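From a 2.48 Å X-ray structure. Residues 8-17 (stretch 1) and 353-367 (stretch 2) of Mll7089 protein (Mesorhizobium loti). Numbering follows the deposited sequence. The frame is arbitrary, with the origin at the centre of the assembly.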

# COMPACT_ATOMS: atom_id res chain seq x y z
N PHE A 8 -26.60 1.98 44.55
CA PHE A 8 -27.22 2.07 43.25
C PHE A 8 -28.69 1.64 43.29
O PHE A 8 -29.10 0.87 44.14
N ARG A 9 -29.50 2.10 42.33
CA ARG A 9 -30.93 1.79 42.32
C ARG A 9 -31.36 1.47 40.89
O ARG A 9 -31.02 2.21 39.97
N ILE A 10 -32.08 0.36 40.67
CA ILE A 10 -32.58 0.03 39.34
C ILE A 10 -34.10 0.04 39.26
O ILE A 10 -34.80 -0.69 39.98
N THR A 11 -34.65 0.86 38.37
CA THR A 11 -36.08 0.84 38.18
C THR A 11 -36.43 0.37 36.78
O THR A 11 -36.09 1.05 35.80
N ARG A 12 -37.12 -0.76 36.70
CA ARG A 12 -37.46 -1.38 35.43
C ARG A 12 -38.78 -0.85 34.84
O ARG A 12 -39.77 -0.76 35.55
N PHE A 13 -38.77 -0.51 33.55
CA PHE A 13 -39.95 -0.13 32.76
C PHE A 13 -40.14 -1.07 31.53
O PHE A 13 -39.18 -1.59 30.92
N GLN A 14 -41.39 -1.31 31.15
CA GLN A 14 -41.67 -2.13 29.98
C GLN A 14 -43.07 -1.67 29.55
O GLN A 14 -44.05 -1.97 30.21
N PHE A 15 -43.14 -0.90 28.46
CA PHE A 15 -44.39 -0.30 28.02
C PHE A 15 -44.57 -0.25 26.50
O PHE A 15 -43.60 -0.29 25.77
N ALA A 16 -45.83 -0.16 26.06
CA ALA A 16 -46.19 -0.02 24.65
C ALA A 16 -45.81 1.35 24.13
O ALA A 16 -45.85 2.35 24.88
N ARG A 17 -45.44 1.37 22.85
CA ARG A 17 -45.18 2.62 22.13
C ARG A 17 -46.48 3.17 21.56
O ARG A 17 -47.45 2.44 21.43
N LYS A 353 -43.69 10.43 40.28
CA LYS A 353 -44.98 9.93 39.84
C LYS A 353 -44.77 8.78 38.87
O LYS A 353 -45.43 7.73 38.98
N ALA A 354 -43.83 8.95 37.94
CA ALA A 354 -43.54 7.91 36.94
C ALA A 354 -43.01 6.62 37.53
O ALA A 354 -43.49 5.56 37.16
N ARG A 355 -42.04 6.71 38.43
CA ARG A 355 -41.56 5.54 39.15
C ARG A 355 -42.66 4.74 39.91
O ARG A 355 -42.48 3.55 40.20
N GLY A 356 -43.79 5.39 40.23
CA GLY A 356 -44.94 4.74 40.89
C GLY A 356 -45.95 4.11 39.94
O GLY A 356 -46.30 2.95 40.07
N GLU A 357 -46.41 4.89 38.97
CA GLU A 357 -47.39 4.40 37.99
C GLU A 357 -46.78 3.39 37.04
O GLU A 357 -47.41 2.37 36.74
N TRP A 358 -45.54 3.64 36.61
CA TRP A 358 -44.99 2.91 35.46
C TRP A 358 -43.95 1.82 35.74
O TRP A 358 -43.55 1.07 34.82
N SER A 359 -43.52 1.70 37.00
CA SER A 359 -42.51 0.67 37.32
C SER A 359 -43.05 -0.71 36.97
O SER A 359 -44.23 -0.99 37.22
N ARG A 360 -42.24 -1.55 36.34
CA ARG A 360 -42.66 -2.98 36.07
C ARG A 360 -41.52 -3.94 36.38
O ARG A 360 -40.78 -4.32 35.48
N PRO A 361 -41.43 -4.39 37.63
CA PRO A 361 -40.29 -5.20 38.11
C PRO A 361 -40.21 -6.55 37.43
O PRO A 361 -39.15 -7.18 37.39
N ARG A 362 -41.35 -7.01 36.93
CA ARG A 362 -41.49 -8.39 36.49
C ARG A 362 -41.74 -8.37 35.00
O ARG A 362 -42.58 -7.56 34.51
N ARG A 363 -40.95 -9.17 34.28
CA ARG A 363 -41.01 -9.23 32.82
C ARG A 363 -42.40 -9.71 32.35
O ARG A 363 -42.85 -10.80 32.74
N LEU A 364 -43.06 -8.90 31.50
CA LEU A 364 -44.38 -9.23 31.00
C LEU A 364 -44.39 -9.72 29.56
O LEU A 364 -43.50 -9.43 28.79
N ALA A 365 -45.42 -10.46 29.18
CA ALA A 365 -45.69 -10.72 27.80
C ALA A 365 -46.12 -9.39 27.18
O ALA A 365 -46.57 -8.49 27.88
N ARG A 366 -45.93 -9.24 25.88
CA ARG A 366 -46.33 -8.03 25.15
C ARG A 366 -47.82 -7.65 25.24
O ARG A 366 -48.14 -6.46 25.30
N SER A 367 -48.71 -8.66 25.21
CA SER A 367 -50.19 -8.48 25.34
C SER A 367 -50.63 -7.94 26.70
O SER A 367 -51.76 -7.44 26.86

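The contact between strand 8-17 and the segment 353-367 of Mll7089 illustrates a general principle: a loop with little regular structure can be held against a strand by polar side chains that bond to its backbone, while apolar packing serves the helical end.

The backbone supplies one fixed point. Arg360 N donates to Arg12 O at 2.7 Å in an almost straight hydrogen bond, and Ser359 CA approaches the same oxygen, Arg12 O, at 3.6 Å. Around this point the strand's side chains reach out. Arg12 leaves its CA sideways, but an extended chain (chi1 to chi3 all t) carries the guanidinium to the loop, where Arg12 NH1 donates to Arg360 O at 2.8 Å. That oxygen lies at the guanidinium edge, whereas Arg363 CA sits over one face, 3.4 Å from Arg12 NH2.

Gln14, also t at chi1 and chi2, uses its amide in the manner of a peptide group. Leu364 N donates to Gln14 OE1 at 2.9 Å, and Gln14 NE2 donates to Leu364 O at 2.8 Å, so one side chain satisfies both backbone polar groups of a single loop residue. The amide is itself steadied from within the strand: Arg12 NH2 donates to Gln14 OE1 at 2.9 Å and Arg12 NH1 donates to the same Gln14 OE1 at 3.2 Å. The two long side chains thus form one connected polar unit.

Toward the helix the character changes. Phe13 (chi1 m) starts away from the second stretch, yet its ring comes nearer, with Phe13 CD1 3.9 Å from Trp358 CB and the ring edge meeting Arg355 CA and Ala354 O. Trp358, chi1 m, points toward the strand; its ring also reaches Phe15, at 4.5 Å between Trp358 CZ3 and Phe15 CB. Thr11 (m) points toward the helix as well, and its methyl CG2 lies 3.9 Å from Arg355 CG and 3.9 Å from Ser359 OG. Beyond it, Arg9 NH1 and Arg355 NH2 are like charges 4.3 Å apart, a pair that adds no salt bridge.

A water fills a backbone gap: water 1 accepts from Gln14 N at 3.0 Å and donates to Trp358 O at 2.8 Å, linking strand to loop where no direct bond spans them. Nearby, Arg360 (m at chi1 and chi2) lays its CG 3.7 Å from Gln14 O, while its guanidinium turns back to its own stretch, Arg360 NH1 donating to Ser359 O at 2.9 Å. At the far end, Arg366 brings its guanidinium face over Ala16 CA, with Arg366 NH2 3.5 Å from Ala16 CB.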

# COMPACT_ATOMS: atom_id res chain seq x y z
CB PHE A 8 -26.42 1.25 42.22
CG PHE A 8 -26.70 -0.20 42.25
CD1 PHE A 8 -27.82 -0.71 41.60
CD2 PHE A 8 -25.85 -1.07 42.90
CE1 PHE A 8 -28.11 -2.10 41.62
CE2 PHE A 8 -26.11 -2.47 42.95
CZ PHE A 8 -27.26 -2.98 42.30
CB ARG A 9 -31.67 3.01 42.86
CG ARG A 9 -33.09 2.81 43.47
CD ARG A 9 -33.69 4.23 43.87
NE ARG A 9 -32.98 4.89 44.99
CZ ARG A 9 -32.48 6.14 45.02
NH1 ARG A 9 -32.58 6.97 43.97
NH2 ARG A 9 -31.87 6.57 46.13
CB ILE A 10 -32.07 -1.34 38.85
CG1 ILE A 10 -30.53 -1.48 38.99
CG2 ILE A 10 -32.55 -1.62 37.38
CD1 ILE A 10 -29.71 -0.80 37.92
CB THR A 11 -36.72 2.20 38.45
OG1 THR A 11 -36.23 2.71 39.69
CG2 THR A 11 -38.19 2.06 38.57
CB ARG A 12 -37.50 -2.87 35.62
CG ARG A 12 -37.56 -3.66 34.37
CD ARG A 12 -37.98 -5.07 34.66
NE ARG A 12 -38.10 -5.87 33.44
CZ ARG A 12 -39.14 -5.87 32.63
NH1 ARG A 12 -40.20 -5.09 32.89
NH2 ARG A 12 -39.15 -6.66 31.56
CB PHE A 13 -39.84 1.32 32.31
CG PHE A 13 -39.65 2.32 33.45
CD1 PHE A 13 -40.74 2.81 34.16
CD2 PHE A 13 -38.38 2.74 33.83
CE1 PHE A 13 -40.58 3.69 35.23
CE2 PHE A 13 -38.21 3.63 34.89
CZ PHE A 13 -39.31 4.10 35.59
CB GLN A 14 -41.64 -3.62 30.30
CG GLN A 14 -41.97 -4.53 29.08
CD GLN A 14 -42.10 -6.04 29.42
OE1 GLN A 14 -41.84 -6.49 30.53
NE2 GLN A 14 -42.51 -6.81 28.45
CB PHE A 15 -44.55 1.09 28.61
CG PHE A 15 -43.40 2.05 28.31
CD1 PHE A 15 -43.49 3.00 27.27
CD2 PHE A 15 -42.24 2.07 29.13
CE1 PHE A 15 -42.48 3.99 27.06
CE2 PHE A 15 -41.20 3.01 28.91
CZ PHE A 15 -41.33 3.98 27.86
CB ALA A 16 -47.71 -0.26 24.43
CB ARG A 17 -44.18 2.39 20.99
CG ARG A 17 -42.76 2.20 21.47
CD ARG A 17 -41.82 1.86 20.30
NE ARG A 17 -40.49 1.52 20.77
CZ ARG A 17 -39.50 2.39 20.91
NH1 ARG A 17 -39.67 3.68 20.64
NH2 ARG A 17 -38.32 1.97 21.34
CB LYS A 353 -45.82 11.02 39.18
CG LYS A 353 -46.34 12.09 40.15
CD LYS A 353 -46.97 13.31 39.41
CE LYS A 353 -47.11 14.53 40.38
NZ LYS A 353 -47.15 15.85 39.65
CB ALA A 354 -42.59 8.44 35.85
CB ARG A 355 -40.44 5.96 40.10
CG ARG A 355 -39.75 4.79 40.83
CD ARG A 355 -38.84 5.23 41.97
NE ARG A 355 -37.69 5.99 41.48
CZ ARG A 355 -37.12 6.98 42.15
NH1 ARG A 355 -37.59 7.32 43.35
NH2 ARG A 355 -36.09 7.64 41.64
CB GLU A 357 -48.03 5.57 37.21
CG GLU A 357 -48.91 6.48 38.13
CD GLU A 357 -49.40 7.79 37.46
OE1 GLU A 357 -48.98 8.10 36.29
OE2 GLU A 357 -50.22 8.51 38.12
CB TRP A 358 -44.52 3.87 34.36
CG TRP A 358 -45.67 4.62 33.71
CD1 TRP A 358 -46.02 5.95 33.91
CD2 TRP A 358 -46.61 4.10 32.75
NE1 TRP A 358 -47.12 6.27 33.13
CE2 TRP A 358 -47.50 5.16 32.41
CE3 TRP A 358 -46.78 2.85 32.12
CZ2 TRP A 358 -48.52 5.01 31.49
CZ3 TRP A 358 -47.80 2.69 31.22
CH2 TRP A 358 -48.67 3.75 30.91
CB SER A 359 -42.15 0.75 38.80
OG SER A 359 -41.25 -0.28 39.20
CB ARG A 360 -43.08 -3.27 34.60
CG ARG A 360 -44.11 -2.39 33.93
CD ARG A 360 -45.49 -2.65 34.42
NE ARG A 360 -46.43 -1.66 33.90
CZ ARG A 360 -47.05 -0.73 34.64
NH1 ARG A 360 -46.84 -0.64 35.95
NH2 ARG A 360 -47.89 0.11 34.04
CB PRO A 361 -40.63 -5.40 39.61
CG PRO A 361 -41.64 -4.34 39.93
CD PRO A 361 -42.44 -4.15 38.69
CB ARG A 362 -42.62 -9.07 37.27
CG ARG A 362 -43.16 -10.41 36.69
CD ARG A 362 -42.53 -11.63 37.34
NE ARG A 362 -42.72 -12.81 36.51
CZ ARG A 362 -42.12 -13.02 35.33
NH1 ARG A 362 -41.26 -12.13 34.85
NH2 ARG A 362 -42.36 -14.13 34.64
CB ARG A 363 -39.88 -10.11 32.23
CG ARG A 363 -39.93 -10.29 30.64
CD ARG A 363 -38.73 -11.08 30.07
NE ARG A 363 -38.55 -12.34 30.79
CZ ARG A 363 -37.39 -12.89 31.15
NH1 ARG A 363 -36.21 -12.33 30.82
NH2 ARG A 363 -37.40 -14.04 31.83
CB LEU A 364 -45.32 -8.03 31.13
CG LEU A 364 -45.57 -7.46 32.56
CD1 LEU A 364 -46.43 -6.15 32.62
CD2 LEU A 364 -46.13 -8.53 33.53
CB ALA A 365 -46.78 -11.77 27.70
CB ARG A 366 -45.92 -8.15 23.66
CG ARG A 366 -46.28 -6.95 22.80
CD ARG A 366 -45.60 -5.74 23.38
NE ARG A 366 -46.01 -4.56 22.65
CZ ARG A 366 -47.15 -3.90 22.83
NH1 ARG A 366 -48.03 -4.26 23.73
NH2 ARG A 366 -47.39 -2.83 22.08
CB SER A 367 -50.90 -9.81 25.12
OG SER A 367 -50.35 -10.78 26.02
O HOH W 1 -43.49 0.64 32.10